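Long-range contacts in UBP3-associated protein BRE5 (Saccharomyces cerevisiae, PDB 2QIY), which acts with the deubiquitinating enzyme UBP3 in cleaving ubiquitin, leading to mono-ubiquitination of sec23, this part being its NTF2 domain: residues 34-40 with 67-72; 41-47 with 60-66; 90-94 with 105-109. One frame throughout, in Å; residues are numbered along the deposited sequence.

Interaction 1 of 3, residues 34-40 with 67-72; sequences AYFYAST and GRENIN
Ile71 sits over one face of the Tyr37 ring: its CG2 lies 4.2 Å from the ring centroid, only 11° off the normal, in a CH-pi contact where the two side chains cross at about a right angle. The other branch of the isoleucine also bears on the tyrosine, Ile71 CD1 reaching Tyr37 CD1 at 4.0 Å. Ala34 extends this close-packed part, its CB pressed to Asn72 CB at 3.5 Å and lying near Ile71 CG2. Toward solvent the contact becomes looser and more polar. As modelled, the chain of Arg68 leaves with CG anti to N (chi1 -160°) and bends twice, laying one guanidinium face over Ser39 CA and bringing NH1 to Tyr37 O at 2.8 Å, though the path of this side chain past Tyr37 O is doubtful. More secure is the backbone bond from Arg68 N to Ser39 O, 2.9 Å long. A leucine replacing Arg68 would probably strip the flat cover from Ser39 and cost Tyr37 O the donor that the model suggests. One water bridges Ala34 N and Asn72 ND2. Beyond the contact, Tyr37 OH bonds to Asp142, strand 37-38 pairs with strand 137-147, and Ile71 touches Ala41, Leu43 and Val65, so the start of helix 68-77 packs against strands 41-46 and 62-66, at the edge of the sheet.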
ATOM      1  N   ALA A  34      20.847  -1.202  -5.133  1.00 21.95           N
ATOM      2  CA  ALA A  34      21.011  -1.757  -3.802  1.00 23.11           C
ATOM      3  C   ALA A  34      21.732  -0.798  -2.855  1.00 23.18           C
ATOM      4  O   ALA A  34      21.565  -0.915  -1.644  1.00 24.69           O
ATOM      5  CB  ALA A  34      21.755  -3.096  -3.872  1.00 23.47           C
ATOM      6  N   TYR A  35      22.512   0.147  -3.402  1.00 22.94           N
ATOM      7  CA  TYR A  35      23.250   1.160  -2.617  1.00 24.30           C
ATOM      8  C   TYR A  35      22.314   2.002  -1.740  1.00 23.61           C
ATOM      9  O   TYR A  35      22.716   2.544  -0.702  1.00 23.17           O
ATOM     10  CB  TYR A  35      24.073   2.064  -3.571  1.00 24.85           C
ATOM     11  CG  TYR A  35      24.787   3.260  -2.929  1.00 26.26           C
ATOM     12  CD1 TYR A  35      24.143   4.502  -2.782  1.00 27.99           C
ATOM     13  CD2 TYR A  35      26.110   3.150  -2.480  1.00 24.69           C
ATOM     14  CE1 TYR A  35      24.801   5.599  -2.190  1.00 27.69           C
ATOM     15  CE2 TYR A  35      26.774   4.239  -1.898  1.00 27.15           C
ATOM     16  CZ  TYR A  35      26.111   5.453  -1.753  1.00 27.28           C
ATOM     17  OH  TYR A  35      26.771   6.509  -1.170  1.00 28.52           O
ATOM     18  N   PHE A  36      21.066   2.111  -2.167  1.00 24.42           N
ATOM     19  CA  PHE A  36      20.118   2.982  -1.469  1.00 24.57           C
ATOM     20  C   PHE A  36      19.347   2.256  -0.362  1.00 24.11           C
ATOM     21  O   PHE A  36      18.504   2.855   0.323  1.00 23.38           O
ATOM     22  CB  PHE A  36      19.262   3.687  -2.515  1.00 25.91           C
ATOM     23  CG  PHE A  36      20.103   4.613  -3.400  1.00 26.94           C
ATOM     24  CD1 PHE A  36      20.744   4.123  -4.547  1.00 28.05           C
ATOM     25  CD2 PHE A  36      20.318   5.933  -3.031  1.00 29.61           C
ATOM     26  CE1 PHE A  36      21.545   4.953  -5.338  1.00 27.87           C
ATOM     27  CE2 PHE A  36      21.114   6.789  -3.816  1.00 30.45           C
ATOM     28  CZ  PHE A  36      21.730   6.300  -4.970  1.00 28.92           C
ATOM     29  N   TYR A  37      19.692   0.982  -0.168  1.00 22.57           N
ATOM     30  CA  TYR A  37      19.055   0.162   0.856  1.00 22.11           C
ATOM     31  C   TYR A  37      19.979  -0.011   2.046  1.00 21.99           C
ATOM     32  O   TYR A  37      21.197  -0.047   1.889  1.00 21.43           O
ATOM     33  CB  TYR A  37      18.727  -1.218   0.292  1.00 22.57           C
ATOM     34  CG  TYR A  37      17.624  -1.245  -0.732  1.00 21.30           C
ATOM     35  CD1 TYR A  37      16.323  -1.656  -0.378  1.00 22.30           C
ATOM     36  CD2 TYR A  37      17.866  -0.888  -2.050  1.00 21.92           C
ATOM     37  CE1 TYR A  37      15.287  -1.725  -1.325  1.00 21.47           C
ATOM     38  CE2 TYR A  37      16.841  -0.951  -3.004  1.00 20.56           C
ATOM     39  CZ  TYR A  37      15.555  -1.360  -2.629  1.00 22.20           C
ATOM     40  OH  TYR A  37      14.537  -1.417  -3.560  1.00 22.43           O
ATOM     41  N   ALA A  38      19.390  -0.163   3.231  1.00 22.16           N
ATOM     42  CA  ALA A  38      20.124  -0.535   4.442  1.00 22.24           C
ATOM     43  C   ALA A  38      20.713  -1.922   4.232  1.00 22.47           C
ATOM     44  O   ALA A  38      20.195  -2.711   3.430  1.00 21.76           O
ATOM     45  CB  ALA A  38      19.197  -0.541   5.639  1.00 22.17           C
ATOM     46  N   SER A  39      21.794  -2.215   4.938  1.00 22.63           N
ATOM     47  CA  SER A  39      22.437  -3.516   4.791  1.00 23.37           C
ATOM     48  C   SER A  39      21.473  -4.687   5.062  1.00 23.32           C
ATOM     49  O   SER A  39      21.602  -5.750   4.434  1.00 23.25           O
ATOM     50  CB  SER A  39      23.677  -3.612   5.690  1.00 23.85           C
ATOM     51  OG  SER A  39      23.323  -3.489   7.052  1.00 28.56           O
ATOM     52  N   THR A  40      20.543  -4.485   5.996  1.00 22.84           N
ATOM     53  CA  THR A  40      19.579  -5.521   6.399  1.00 23.90           C
ATOM     54  C   THR A  40      18.180  -5.294   5.819  1.00 23.45           C
ATOM     55  O   THR A  40      17.176  -5.838   6.328  1.00 23.11           O
ATOM     56  CB  THR A  40      19.494  -5.649   7.942  1.00 24.34           C
ATOM     57  OG1 THR A  40      19.093  -4.391   8.502  1.00 26.74           O
ATOM     58  CG2 THR A  40      20.839  -6.076   8.526  1.00 25.69           C
ATOM     59  N   GLY A  67      18.483  -8.342   2.666  1.00 21.76           N
ATOM     60  CA  GLY A  67      19.897  -7.987   2.749  1.00 22.22           C
ATOM     61  C   GLY A  67      20.386  -7.320   1.484  1.00 22.46           C
ATOM     62  O   GLY A  67      20.007  -7.704   0.382  1.00 22.40           O
ATOM     63  N   ARG A  68      21.271  -6.337   1.629  1.00 22.09           N
ATOM     64  CA  ARG A  68      21.696  -5.572   0.461  1.00 22.78           C
ATOM     65  C   ARG A  68      22.366  -6.405  -0.621  1.00 22.18           C
ATOM     66  O   ARG A  68      22.125  -6.178  -1.796  1.00 22.27           O
ATOM     67  CB  ARG A  68      22.602  -4.420   0.861  1.00 22.79           C
ATOM     68  CG  ARG A  68      22.652  -3.356  -0.225  1.00 26.08           C
ATOM     69  CD  ARG A  68      22.694  -1.974   0.442  1.00 34.14           C
ATOM     70  NE  ARG A  68      24.001  -1.930   0.973  1.00 28.12           N
ATOM     71  CZ  ARG A  68      24.474  -1.309   2.051  1.00 29.22           C
ATOM     72  NH1 ARG A  68      23.798  -0.487   2.855  1.00 26.18           N
ATOM     73  NH2 ARG A  68      25.735  -1.528   2.284  1.00 26.21           N
ATOM     74  N   GLU A  69      23.230  -7.350  -0.243  1.00 22.67           N
ATOM     75  CA  GLU A  69      23.928  -8.149  -1.273  1.00 24.08           C
ATOM     76  C   GLU A  69      22.946  -8.994  -2.101  1.00 22.41           C
ATOM     77  O   GLU A  69      23.068  -9.128  -3.331  1.00 23.30           O
ATOM     78  CB  GLU A  69      24.989  -9.035  -0.623  1.00 24.05           C
ATOM     79  CG  GLU A  69      26.145  -8.226  -0.027  1.00 27.35           C
ATOM     80  CD  GLU A  69      27.137  -9.072   0.775  1.00 29.53           C
ATOM     81  OE1 GLU A  69      27.970  -8.482   1.519  1.00 33.68           O
ATOM     82  OE2 GLU A  69      27.090 -10.324   0.653  1.00 36.46           O
ATOM     83  N   ASN A  70      21.965  -9.568  -1.423  1.00 21.55           N
ATOM     84  CA  ASN A  70      20.939 -10.350  -2.142  1.00 21.57           C
ATOM     85  C   ASN A  70      20.051  -9.484  -3.015  1.00 21.04           C
ATOM     86  O   ASN A  70      19.681  -9.870  -4.126  1.00 21.74           O
ATOM     87  CB  ASN A  70      20.103 -11.160  -1.154  1.00 21.74           C
ATOM     88  CG  ASN A  70      20.923 -12.223  -0.480  1.00 23.06           C
ATOM     89  OD1 ASN A  70      21.804 -12.830  -1.103  1.00 23.78           O
ATOM     90  ND2 ASN A  70      20.678 -12.434   0.810  1.00 26.95           N
ATOM     91  N   ILE A  71      19.726  -8.301  -2.502  1.00 20.75           N
ATOM     92  CA  ILE A  71      18.922  -7.314  -3.243  1.00 21.29           C
ATOM     93  C   ILE A  71      19.681  -6.901  -4.502  1.00 21.71           C
ATOM     94  O   ILE A  71      19.122  -6.864  -5.596  1.00 21.90           O
ATOM     95  CB  ILE A  71      18.585  -6.116  -2.342  1.00 21.41           C
ATOM     96  CG1 ILE A  71      17.568  -6.581  -1.268  1.00 21.13           C
ATOM     97  CG2 ILE A  71      18.013  -4.918  -3.162  1.00 21.11           C
ATOM     98  CD1 ILE A  71      17.322  -5.554  -0.172  1.00 21.79           C
ATOM     99  N   ASN A  72      20.976  -6.648  -4.341  1.00 21.60           N
ATOM    100  CA  ASN A  72      21.798  -6.339  -5.499  1.00 21.34           C
ATOM    101  C   ASN A  72      21.827  -7.453  -6.537  1.00 21.64           C
ATOM    102  O   ASN A  72      21.717  -7.199  -7.739  1.00 21.44           O
ATOM    103  CB  ASN A  72      23.240  -6.033  -5.104  1.00 21.62           C
ATOM    104  CG  ASN A  72      24.102  -5.841  -6.333  1.00 21.58           C
ATOM    105  OD1 ASN A  72      24.981  -6.677  -6.680  1.00 27.00           O
ATOM    106  ND2 ASN A  72      23.833  -4.764  -7.039  1.00 19.13           N
TER
HETATM  107  O   HOH W   1      21.535  -3.192  -7.187  1.00 21.93           O

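Interaction 2 of 3, residues 41-47 with 60-66; sequences AELTHTN and LPTVKVT
Leu43 and Val65 exchange two backbone hydrogen bonds, N to O each way at 2.8 Å, and His45 and Val63 repeat the exchange two residues on. Asn47 N continues the series to Pro61 O at 2.8 Å, past the last paired strand residues. In the non-hydrogen-bonded pairs, weaker CA-H...O contacts fill in, such as Lys64 CA to Leu43 O at 3.3 Å. Side-chain packing mixes methyls with polar groups. Leu43 CB and Val65 CB make an apolar contact at 4.3 Å, and Thr44 CG2 meets Thr62 OG1 at 3.7 Å. The Thr44 and Lys64 side chains lie alongside each other, pointing the same way, with Thr44 OG1 packed 3.5 Å from Lys64 CG. Thr46 CG2 touches Leu60 CD1, and Asn47 lies across Val63 at about a right angle. With chi1 at 56°, Val63 places CG1 between its backbone N and carbonyl carbon, which brings that methyl to Asn47 CA at 4.0 Å. The polar ends on the Glu42 face are taken up by the second subunit: Glu42 OE1 bonds to its Tyr96 N, Thr44 OG1 to its Gln95 NE2, and Lys64 forms a cation-pi contact with its Phe94. An antiparallel pair of this kind, with 62-66 outermost within the chain, builds one margin of the strongly bent sheet of the NTF2 fold, here part of the dimer interface.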
ATOM      1  N   ALA A  41      18.090  -4.486   4.763  1.00 22.85           N
ATOM      2  CA  ALA A  41      16.774  -4.171   4.161  1.00 22.00           C
ATOM      3  C   ALA A  41      15.978  -5.403   3.716  1.00 22.62           C
ATOM      4  O   ALA A  41      16.546  -6.423   3.341  1.00 23.10           O
ATOM      5  CB  ALA A  41      16.940  -3.232   2.964  1.00 22.69           C
ATOM      6  N   GLU A  42      14.647  -5.272   3.719  1.00 21.80           N
ATOM      7  CA  GLU A  42      13.728  -6.278   3.171  1.00 22.28           C
ATOM      8  C   GLU A  42      13.046  -5.751   1.923  1.00 21.87           C
ATOM      9  O   GLU A  42      12.542  -4.622   1.909  1.00 21.91           O
ATOM     10  CB  GLU A  42      12.668  -6.656   4.212  1.00 22.67           C
ATOM     11  CG  GLU A  42      13.359  -7.129   5.486  1.00 25.89           C
ATOM     12  CD  GLU A  42      12.499  -7.910   6.450  1.00 32.87           C
ATOM     13  OE1 GLU A  42      11.322  -8.231   6.161  1.00 33.93           O
ATOM     14  OE2 GLU A  42      13.048  -8.229   7.526  1.00 37.32           O
ATOM     15  N   LEU A  43      13.083  -6.567   0.864  1.00 20.84           N
ATOM     16  CA  LEU A  43      12.459  -6.239  -0.416  1.00 20.73           C
ATOM     17  C   LEU A  43      11.439  -7.295  -0.790  1.00 21.22           C
ATOM     18  O   LEU A  43      11.715  -8.508  -0.705  1.00 21.60           O
ATOM     19  CB  LEU A  43      13.560  -6.254  -1.488  1.00 20.96           C
ATOM     20  CG  LEU A  43      13.102  -6.052  -2.931  1.00 20.64           C
ATOM     21  CD1 LEU A  43      12.510  -4.648  -3.181  1.00 21.92           C
ATOM     22  CD2 LEU A  43      14.296  -6.294  -3.863  1.00 21.83           C
ATOM     23  N   THR A  44      10.273  -6.848  -1.241  1.00 20.55           N
ATOM     24  CA  THR A  44       9.303  -7.796  -1.834  1.00 20.95           C
ATOM     25  C   THR A  44       9.003  -7.187  -3.177  1.00 21.06           C
ATOM     26  O   THR A  44       8.385  -6.121  -3.259  1.00 21.76           O
ATOM     27  CB  THR A  44       8.051  -7.893  -0.942  1.00 21.04           C
ATOM     28  OG1 THR A  44       8.429  -8.494   0.288  1.00 21.23           O
ATOM     29  CG2 THR A  44       6.969  -8.764  -1.604  1.00 21.66           C
ATOM     30  N   HIS A  45       9.472  -7.830  -4.250  1.00 21.71           N
ATOM     31  CA  HIS A  45       9.474  -7.184  -5.566  1.00 20.92           C
ATOM     32  C   HIS A  45       8.890  -8.077  -6.662  1.00 21.07           C
ATOM     33  O   HIS A  45       8.837  -9.284  -6.531  1.00 19.72           O
ATOM     34  CB  HIS A  45      10.909  -6.756  -5.935  1.00 22.23           C
ATOM     35  CG  HIS A  45      10.978  -5.629  -6.922  1.00 23.89           C
ATOM     36  ND1 HIS A  45      10.707  -4.323  -6.568  1.00 23.35           N
ATOM     37  CD2 HIS A  45      11.309  -5.605  -8.233  1.00 23.54           C
ATOM     38  CE1 HIS A  45      10.847  -3.543  -7.630  1.00 23.13           C
ATOM     39  NE2 HIS A  45      11.234  -4.289  -8.650  1.00 22.58           N
ATOM     40  N   THR A  46       8.488  -7.449  -7.753  1.00 20.33           N
ATOM     41  CA  THR A  46       8.062  -8.136  -8.975  1.00 21.28           C
ATOM     42  C   THR A  46       8.947  -9.347  -9.292  1.00 20.63           C
ATOM     43  O   THR A  46      10.159  -9.186  -9.434  1.00 20.74           O
ATOM     44  CB  THR A  46       8.167  -7.159 -10.110  1.00 21.33           C
ATOM     45  OG1 THR A  46       7.469  -5.956  -9.706  1.00 25.12           O
ATOM     46  CG2 THR A  46       7.532  -7.758 -11.404  1.00 23.08           C
ATOM     47  N   ASN A  47       8.343 -10.533  -9.399  1.00 20.30           N
ATOM     48  CA  ASN A  47       9.146 -11.719  -9.626  1.00 21.10           C
ATOM     49  C   ASN A  47       9.420 -11.908 -11.111  1.00 20.74           C
ATOM     50  O   ASN A  47       8.696 -12.630 -11.813  1.00 21.48           O
ATOM     51  CB  ASN A  47       8.502 -12.977  -9.059  1.00 20.50           C
ATOM     52  CG  ASN A  47       9.429 -14.178  -9.165  1.00 22.69           C
ATOM     53  OD1 ASN A  47      10.587 -14.050  -9.594  1.00 22.15           O
ATOM     54  ND2 ASN A  47       8.925 -15.349  -8.789  1.00 23.72           N
ATOM     55  N   LEU A  60       0.945  -9.473 -11.188  1.00 23.80           N
ATOM     56  CA  LEU A  60       2.184 -10.226 -11.310  1.00 23.20           C
ATOM     57  C   LEU A  60       2.546 -10.745  -9.941  1.00 23.24           C
ATOM     58  O   LEU A  60       2.208 -10.105  -8.930  1.00 23.25           O
ATOM     59  CB  LEU A  60       3.322  -9.336 -11.811  1.00 22.55           C
ATOM     60  CG  LEU A  60       3.099  -8.746 -13.210  1.00 23.68           C
ATOM     61  CD1 LEU A  60       4.116  -7.675 -13.438  1.00 23.66           C
ATOM     62  CD2 LEU A  60       3.179  -9.797 -14.296  1.00 24.74           C
ATOM     63  N   PRO A  61       3.262 -11.877  -9.897  1.00 23.28           N
ATOM     64  CA  PRO A  61       3.701 -12.416  -8.614  1.00 22.89           C
ATOM     65  C   PRO A  61       4.915 -11.648  -8.102  1.00 22.02           C
ATOM     66  O   PRO A  61       5.605 -10.962  -8.875  1.00 22.43           O
ATOM     67  CB  PRO A  61       4.095 -13.859  -8.957  1.00 23.34           C
ATOM     68  CG  PRO A  61       4.570 -13.765 -10.381  1.00 23.78           C
ATOM     69  CD  PRO A  61       3.682 -12.729 -11.030  1.00 24.02           C
ATOM     70  N   THR A  62       5.171 -11.757  -6.806  1.00 20.69           N
ATOM     71  CA  THR A  62       6.340 -11.114  -6.210  1.00 20.50           C
ATOM     72  C   THR A  62       7.193 -12.128  -5.471  1.00 21.10           C
ATOM     73  O   THR A  62       6.775 -13.272  -5.243  1.00 20.08           O
ATOM     74  CB  THR A  62       5.942  -9.971  -5.243  1.00 20.58           C
ATOM     75  OG1 THR A  62       5.074 -10.518  -4.241  1.00 20.58           O
ATOM     76  CG2 THR A  62       5.222  -8.861  -6.023  1.00 21.08           C
ATOM     77  N   VAL A  63       8.382 -11.690  -5.089  1.00 20.73           N
ATOM     78  CA  VAL A  63       9.344 -12.544  -4.424  1.00 20.54           C
ATOM     79  C   VAL A  63      10.028 -11.726  -3.312  1.00 20.11           C
ATOM     80  O   VAL A  63      10.252 -10.516  -3.484  1.00 21.25           O
ATOM     81  CB  VAL A  63      10.417 -13.093  -5.434  1.00 21.38           C
ATOM     82  CG1 VAL A  63      11.163 -11.960  -6.190  1.00 21.67           C
ATOM     83  CG2 VAL A  63      11.390 -13.999  -4.712  1.00 23.40           C
ATOM     84  N   LYS A  64      10.337 -12.379  -2.190  1.00 20.49           N
ATOM     85  CA  LYS A  64      11.019 -11.742  -1.066  1.00 20.94           C
ATOM     86  C   LYS A  64      12.530 -11.924  -1.126  1.00 21.85           C
ATOM     87  O   LYS A  64      13.040 -13.046  -1.337  1.00 21.95           O
ATOM     88  CB  LYS A  64      10.497 -12.321   0.254  1.00 21.87           C
ATOM     89  CG  LYS A  64       9.038 -11.980   0.459  1.00 22.75           C
ATOM     90  CD  LYS A  64       8.528 -12.566   1.757  1.00 26.16           C
ATOM     91  CE  LYS A  64       7.137 -12.037   2.028  1.00 28.24           C
ATOM     92  NZ  LYS A  64       6.676 -12.526   3.394  1.00 28.34           N
ATOM     93  N   VAL A  65      13.242 -10.822  -0.911  1.00 21.59           N
ATOM     94  CA  VAL A  65      14.724 -10.808  -0.891  1.00 23.78           C
ATOM     95  C   VAL A  65      15.145 -10.003   0.336  1.00 24.13           C
ATOM     96  O   VAL A  65      14.584  -8.931   0.588  1.00 25.14           O
ATOM     97  CB  VAL A  65      15.310 -10.097  -2.150  1.00 23.67           C
ATOM     98  CG1 VAL A  65      16.822 -10.342  -2.263  1.00 25.07           C
ATOM     99  CG2 VAL A  65      14.608 -10.556  -3.418  1.00 26.04           C
ATOM    100  N   THR A  66      16.162 -10.472   1.053  1.00 23.74           N
ATOM    101  CA  THR A  66      16.585  -9.813   2.285  1.00 24.27           C
ATOM    102  C   THR A  66      18.087  -9.550   2.272  1.00 23.27           C
ATOM    103  O   THR A  66      18.860 -10.429   1.913  1.00 23.52           O
ATOM    104  CB  THR A  66      16.188 -10.681   3.524  1.00 25.05           C
ATOM    105  OG1 THR A  66      14.759 -10.720   3.597  1.00 30.58           O
ATOM    106  CG2 THR A  66      16.723 -10.092   4.817  1.00 26.07           C
TER

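Interaction 3 of 3, residues 90-94 with 105-109; sequences DTIDF and LIMAT
Thr91 and Thr109 face one another on the same side of the sheet, their side chains crossing at a slant, with Thr91 OG1 and Thr109 OG1 2.7 Å apart, a distance that would suit a hydrogen bond. Each OG1 lies between its own backbone N and carbonyl carbon (chi1 70° in Thr91, 76° in Thr109), a rotation that turns both hydroxyls toward the neighbouring strand. Further along this face, Asp93 and Met107 stand side by side at their bases, Asp93 CB 4.3 Å from Met107 CB, before the end of the methionine leads off. The reverse face is apolar: Ile92 stands opposite Ala108 and reaches diagonally, CG2 to Ile106 CG2 at 4.3 Å, and helix 11-28 packs on these isoleucines and on Phe94. At one end the backbone departs from regular pairing. Thr109 O accepts from Asp90 N at 2.8 Å and, in a longer bond of 3.2 Å, from Thr91 N, a classic beta bulge. A water takes a proton from Thr91 OG1 and gives to Asp93 OD2 and Met107 O; another links Asp90 OD1 with Thr109 OG1. Asp93 OD2 also forms a salt bridge with Arg145 of the second subunit. The chemistry is therefore divided: apolar packing beneath the helix, and toward the dimer partner a mixed face of threonines, Asp93 and two waters beside the packed methionine, where Arg145 probably favours a charged Asp93.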
ATOM      1  N   ASP A  90       0.327   7.789  -9.336  1.00 21.13           N
ATOM      2  CA  ASP A  90      -0.961   8.462  -9.086  1.00 21.46           C
ATOM      3  C   ASP A  90      -1.049   9.171  -7.723  1.00 21.29           C
ATOM      4  O   ASP A  90      -1.606  10.270  -7.614  1.00 21.81           O
ATOM      5  CB  ASP A  90      -2.120   7.464  -9.132  1.00 21.71           C
ATOM      6  CG  ASP A  90      -2.447   6.969 -10.541  1.00 24.75           C
ATOM      7  OD1 ASP A  90      -2.807   5.787 -10.636  1.00 27.97           O
ATOM      8  OD2 ASP A  90      -2.390   7.739 -11.529  1.00 25.24           O
ATOM      9  N   THR A  91      -0.576   8.494  -6.683  1.00 21.03           N
ATOM     10  CA  THR A  91      -0.776   8.958  -5.313  1.00 20.97           C
ATOM     11  C   THR A  91       0.441   8.721  -4.436  1.00 21.00           C
ATOM     12  O   THR A  91       1.211   7.769  -4.639  1.00 20.88           O
ATOM     13  CB  THR A  91      -1.991   8.258  -4.620  1.00 21.49           C
ATOM     14  OG1 THR A  91      -1.680   6.884  -4.380  1.00 21.02           O
ATOM     15  CG2 THR A  91      -3.241   8.311  -5.503  1.00 21.46           C
ATOM     16  N   ILE A  92       0.597   9.604  -3.445  1.00 20.98           N
ATOM     17  CA  ILE A  92       1.625   9.442  -2.441  1.00 21.83           C
ATOM     18  C   ILE A  92       0.963   9.736  -1.095  1.00 21.49           C
ATOM     19  O   ILE A  92       0.240  10.749  -0.967  1.00 21.13           O
ATOM     20  CB  ILE A  92       2.784  10.456  -2.634  1.00 21.39           C
ATOM     21  CG1 ILE A  92       3.436  10.285  -4.027  1.00 22.81           C
ATOM     22  CG2 ILE A  92       3.809  10.343  -1.480  1.00 23.67           C
ATOM     23  CD1 ILE A  92       4.421  11.386  -4.430  1.00 23.53           C
ATOM     24  N   ASP A  93       1.229   8.858  -0.120  1.00 20.32           N
ATOM     25  CA  ASP A  93       0.842   9.066   1.293  1.00 19.66           C
ATOM     26  C   ASP A  93       2.080   8.871   2.142  1.00 19.84           C
ATOM     27  O   ASP A  93       2.897   8.008   1.851  1.00 19.20           O
ATOM     28  CB  ASP A  93      -0.197   8.030   1.735  1.00 19.58           C
ATOM     29  CG  ASP A  93      -1.496   8.161   0.990  1.00 19.33           C
ATOM     30  OD1 ASP A  93      -2.255   9.096   1.312  1.00 21.00           O
ATOM     31  OD2 ASP A  93      -1.752   7.341   0.077  1.00 22.45           O
ATOM     32  N   PHE A  94       2.223   9.667   3.204  1.00 20.21           N
ATOM     33  CA  PHE A  94       3.344   9.432   4.117  1.00 20.83           C
ATOM     34  C   PHE A  94       2.970   9.672   5.559  1.00 19.96           C
ATOM     35  O   PHE A  94       2.022  10.418   5.859  1.00 19.85           O
ATOM     36  CB  PHE A  94       4.552  10.298   3.747  1.00 21.40           C
ATOM     37  CG  PHE A  94       4.260  11.777   3.770  1.00 23.32           C
ATOM     38  CD1 PHE A  94       4.375  12.500   4.949  1.00 25.51           C
ATOM     39  CD2 PHE A  94       3.850  12.434   2.611  1.00 25.72           C
ATOM     40  CE1 PHE A  94       4.101  13.868   4.975  1.00 26.37           C
ATOM     41  CE2 PHE A  94       3.564  13.815   2.630  1.00 26.16           C
ATOM     42  CZ  PHE A  94       3.687  14.519   3.805  1.00 24.60           C
ATOM     43  N   LEU A 105       7.442   6.513   6.554  1.00 20.84           N
ATOM     44  CA  LEU A 105       6.603   5.521   5.863  1.00 21.60           C
ATOM     45  C   LEU A 105       6.007   6.181   4.642  1.00 21.50           C
ATOM     46  O   LEU A 105       5.357   7.221   4.768  1.00 21.49           O
ATOM     47  CB  LEU A 105       5.442   5.124   6.790  1.00 21.86           C
ATOM     48  CG  LEU A 105       4.664   3.791   6.714  1.00 26.48           C
ATOM     49  CD1 LEU A 105       3.190   3.855   7.182  1.00 23.68           C
ATOM     50  CD2 LEU A 105       4.899   2.876   5.494  1.00 22.91           C
ATOM     51  N   ILE A 106       6.228   5.590   3.460  1.00 21.22           N
ATOM     52  CA  ILE A 106       5.695   6.122   2.221  1.00 22.04           C
ATOM     53  C   ILE A 106       4.828   5.063   1.525  1.00 22.43           C
ATOM     54  O   ILE A 106       5.227   3.912   1.407  1.00 22.63           O
ATOM     55  CB  ILE A 106       6.833   6.573   1.246  1.00 21.80           C
ATOM     56  CG1 ILE A 106       7.757   7.583   1.921  1.00 22.24           C
ATOM     57  CG2 ILE A 106       6.242   7.141  -0.047  1.00 22.53           C
ATOM     58  CD1 ILE A 106       9.013   7.961   1.069  1.00 24.04           C
ATOM     59  N   MET A 107       3.650   5.448   1.056  1.00 22.80           N
ATOM     60  CA  MET A 107       2.911   4.537   0.166  1.00 24.47           C
ATOM     61  C   MET A 107       2.649   5.223  -1.155  1.00 23.01           C
ATOM     62  O   MET A 107       2.200   6.379  -1.172  1.00 22.38           O
ATOM     63  CB  MET A 107       1.547   4.183   0.729  1.00 24.50           C
ATOM     64  CG  MET A 107       1.511   3.352   1.934  1.00 29.77           C
ATOM     65  SD  MET A 107      -0.256   3.225   2.313  1.00 34.45           S
ATOM     66  CE  MET A 107      -0.766   2.099   1.056  1.00 26.96           C
ATOM     67  N   ALA A 108       2.902   4.516  -2.256  1.00 22.79           N
ATOM     68  CA  ALA A 108       2.668   5.060  -3.586  1.00 23.31           C
ATOM     69  C   ALA A 108       1.698   4.145  -4.316  1.00 22.46           C
ATOM     70  O   ALA A 108       1.687   2.931  -4.078  1.00 23.62           O
ATOM     71  CB  ALA A 108       3.966   5.126  -4.330  1.00 23.68           C
ATOM     72  N   THR A 109       0.860   4.691  -5.188  1.00 21.78           N
ATOM     73  CA  THR A 109       0.055   3.784  -6.021  1.00 21.15           C
ATOM     74  C   THR A 109       0.096   4.327  -7.416  1.00 21.84           C
ATOM     75  O   THR A 109       0.313   5.535  -7.621  1.00 21.39           O
ATOM     76  CB  THR A 109      -1.451   3.662  -5.610  1.00 21.33           C
ATOM     77  OG1 THR A 109      -2.185   4.828  -6.036  1.00 20.86           O
ATOM     78  CG2 THR A 109      -1.622   3.471  -4.107  1.00 20.88           C
TER
HETATM   79  O   HOH W   2      -3.789   4.523  -8.113  1.00 29.65           O
HETATM   80  O   HOH W   3      -0.519   6.317  -2.091  1.00 21.43           O

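In the fold
Following the chain from helix 11-28, residues 34-40 lead into strand 41-46, which interaction 2 pairs with strand 62-66 after a partly disordered connection. The chain then enters helix 68-77, whose start returns to residues 34-40, so interaction 1 closes a wider loop that encloses interaction 2. The two touch directly, with Gly67 N probably hydrogen-bonded to Ala41 O and Val65 CG1 packed on Asn70 and Ile71. Interaction 3 follows in series, closing the hairpin of strands 85-97 and 103-114, its centre about 18 Å from that of interaction 2. Interactions 2 and 3 thus tie opposite margins of one sheet, and both reach the second subunit.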